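Local coordinates for protein D,D-dipeptidase/D,D-carboxypeptidase (Enterococcus faecalis, PDB 4MUQ) that acts as a zinc-dependent D,D-peptidase of vancomycin resistance, probably cleaving D-Ala-D-Ala dipeptides and trimming terminal D-Ala from cell-wall precursors, at residues M3-E9 with D223-I229. Numbering follows the deposited sequence.
Sequences MKTIELE and DKTLIKI
Run 3-9 and 224-229 as two extended antiparallel strands, axes 4.5 Å apart at closest approach and N-to-C directions at 151°. Three hydrogen-bonded pairs set the register, each bonding reciprocally: Lys4 N to Ile229 O 2.6 Å, Ile229 N to Lys4 O 2.7 Å, Ile6 N to Ile227 O 2.6 Å, Ile227 N to Ile6 O 2.8 Å, Leu8 N to Thr225 O 2.9 Å, Thr225 N to Leu8 O 2.8 Å. The non-hydrogen-bonded pairs Thr5-Lys228, Glu7-Leu226 and Glu9-Lys224 alternate with them, their side chains on the other face. On the face carrying Lys4, Ile6, Leu8, Thr225, Ile227 and Ile229, Ile6 CG1 lies 3.6 Å from Ile229 CG1, and Leu8 CD1 3.6 Å from Ile227 CD1. Opposite, Glu9, folded by chi1 and chi2 both m, makes a salt bridge from OE2 to Lys224 NZ (3.0 Å, weak as a hydrogen bond); one water bridges Glu9 OE1 (2.7 Å) and Asp223 O (3.0 Å). Lys228 NZ instead makes a salt bridge to Glu199 OE2. This two-stranded sheet, away from the zinc site, packs its Ile6 face on the four-stranded antiparallel sheet that includes strands 213-219, 234-239 and 244-250: Ile6 on Ile237, Leu8 on Phe245, Ile227 on Val218, Ile229 on Val247.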
# COMPACT_ATOMS: atom_id res chain seq x y z
N MET A 3 -14.77 13.84 23.20
CA MET A 3 -14.81 13.09 21.96
C MET A 3 -15.22 14.04 20.86
O MET A 3 -16.00 14.96 21.09
CB MET A 3 -15.81 11.94 22.07
CG MET A 3 -15.53 10.95 23.19
SD MET A 3 -14.01 10.00 22.92
CE MET A 3 -14.38 9.24 21.34
N LYS A 4 -14.70 13.84 19.65
CA LYS A 4 -15.12 14.67 18.52
C LYS A 4 -15.70 13.81 17.40
O LYS A 4 -15.32 12.66 17.23
CB LYS A 4 -13.96 15.52 18.01
CG LYS A 4 -12.82 14.73 17.40
CD LYS A 4 -11.60 15.60 17.14
CE LYS A 4 -11.89 16.69 16.11
NZ LYS A 4 -11.21 16.41 14.82
N THR A 5 -16.63 14.40 16.66
CA THR A 5 -17.32 13.68 15.60
C THR A 5 -16.73 14.01 14.24
O THR A 5 -16.51 15.18 13.91
CB THR A 5 -18.82 14.02 15.60
OG1 THR A 5 -19.36 13.77 16.90
CG2 THR A 5 -19.57 13.17 14.58
N ILE A 6 -16.48 12.97 13.46
CA ILE A 6 -16.00 13.12 12.09
C ILE A 6 -17.12 12.67 11.16
O ILE A 6 -17.64 11.56 11.29
CB ILE A 6 -14.76 12.26 11.84
CG1 ILE A 6 -13.70 12.51 12.92
CG2 ILE A 6 -14.19 12.51 10.44
CD1 ILE A 6 -13.11 13.90 12.91
N GLU A 7 -17.48 13.54 10.23
CA GLU A 7 -18.56 13.28 9.30
C GLU A 7 -17.99 13.07 7.90
O GLU A 7 -17.36 13.97 7.34
CB GLU A 7 -19.51 14.47 9.31
CG GLU A 7 -20.73 14.36 8.44
CD GLU A 7 -21.64 15.57 8.61
OE1 GLU A 7 -21.60 16.45 7.73
OE2 GLU A 7 -22.36 15.63 9.62
N LEU A 8 -18.20 11.89 7.34
CA LEU A 8 -17.61 11.55 6.04
C LEU A 8 -18.64 11.28 4.96
O LEU A 8 -19.65 10.61 5.20
CB LEU A 8 -16.69 10.33 6.18
CG LEU A 8 -15.54 10.44 7.19
CD1 LEU A 8 -15.98 9.94 8.55
CD2 LEU A 8 -14.34 9.67 6.72
N GLU A 9 -18.39 11.79 3.76
CA GLU A 9 -19.23 11.46 2.61
C GLU A 9 -18.86 10.08 2.11
O GLU A 9 -17.72 9.64 2.29
CB GLU A 9 -19.05 12.49 1.49
CG GLU A 9 -19.39 13.93 1.89
CD GLU A 9 -20.81 14.09 2.39
OE1 GLU A 9 -21.70 13.34 1.92
OE2 GLU A 9 -21.04 14.95 3.26
N ASP A 223 -25.08 7.88 2.75
CA ASP A 223 -24.84 9.31 2.68
C ASP A 223 -23.65 9.74 3.54
O ASP A 223 -22.50 9.65 3.11
CB ASP A 223 -26.11 10.06 3.11
CG ASP A 223 -25.95 11.56 3.04
OD1 ASP A 223 -25.13 12.04 2.22
OD2 ASP A 223 -26.64 12.27 3.81
N LYS A 224 -23.94 10.20 4.75
CA LYS A 224 -22.89 10.61 5.68
C LYS A 224 -22.65 9.54 6.73
O LYS A 224 -23.58 9.02 7.34
CB LYS A 224 -23.27 11.93 6.37
CG LYS A 224 -22.97 13.17 5.55
CD LYS A 224 -23.72 14.38 6.08
CE LYS A 224 -23.46 15.60 5.22
NZ LYS A 224 -23.98 15.44 3.83
N THR A 225 -21.38 9.23 6.95
CA THR A 225 -20.97 8.27 7.96
C THR A 225 -20.42 9.06 9.14
O THR A 225 -19.62 9.98 8.96
CB THR A 225 -19.90 7.31 7.41
OG1 THR A 225 -20.46 6.56 6.33
CG2 THR A 225 -19.43 6.33 8.49
N LEU A 226 -20.86 8.72 10.35
CA LEU A 226 -20.40 9.42 11.53
C LEU A 226 -19.44 8.57 12.35
O LEU A 226 -19.74 7.43 12.70
CB LEU A 226 -21.59 9.85 12.38
CG LEU A 226 -22.58 10.72 11.62
CD1 LEU A 226 -23.84 10.94 12.46
CD2 LEU A 226 -21.95 12.05 11.26
N ILE A 227 -18.28 9.15 12.65
CA ILE A 227 -17.23 8.47 13.41
C ILE A 227 -16.88 9.37 14.58
O ILE A 227 -16.81 10.59 14.44
CB ILE A 227 -15.98 8.25 12.53
CG1 ILE A 227 -16.30 7.28 11.39
CG2 ILE A 227 -14.83 7.71 13.36
CD1 ILE A 227 -15.13 7.00 10.47
N LYS A 228 -16.69 8.79 15.76
CA LYS A 228 -16.22 9.59 16.88
C LYS A 228 -14.79 9.25 17.32
O LYS A 228 -14.38 8.09 17.34
CB LYS A 228 -17.20 9.57 18.06
CG LYS A 228 -17.46 8.22 18.66
CD LYS A 228 -18.24 8.38 19.95
CE LYS A 228 -18.30 7.08 20.71
NZ LYS A 228 -16.95 6.53 21.00
N ILE A 229 -14.04 10.30 17.64
CA ILE A 229 -12.61 10.21 17.89
C ILE A 229 -12.31 10.99 19.16
O ILE A 229 -12.91 12.04 19.39
CB ILE A 229 -11.82 10.86 16.74
CG1 ILE A 229 -12.23 10.27 15.39
CG2 ILE A 229 -10.32 10.73 16.96
CD1 ILE A 229 -11.72 8.86 15.15
O HOH W 1 -22.21 11.14 0.49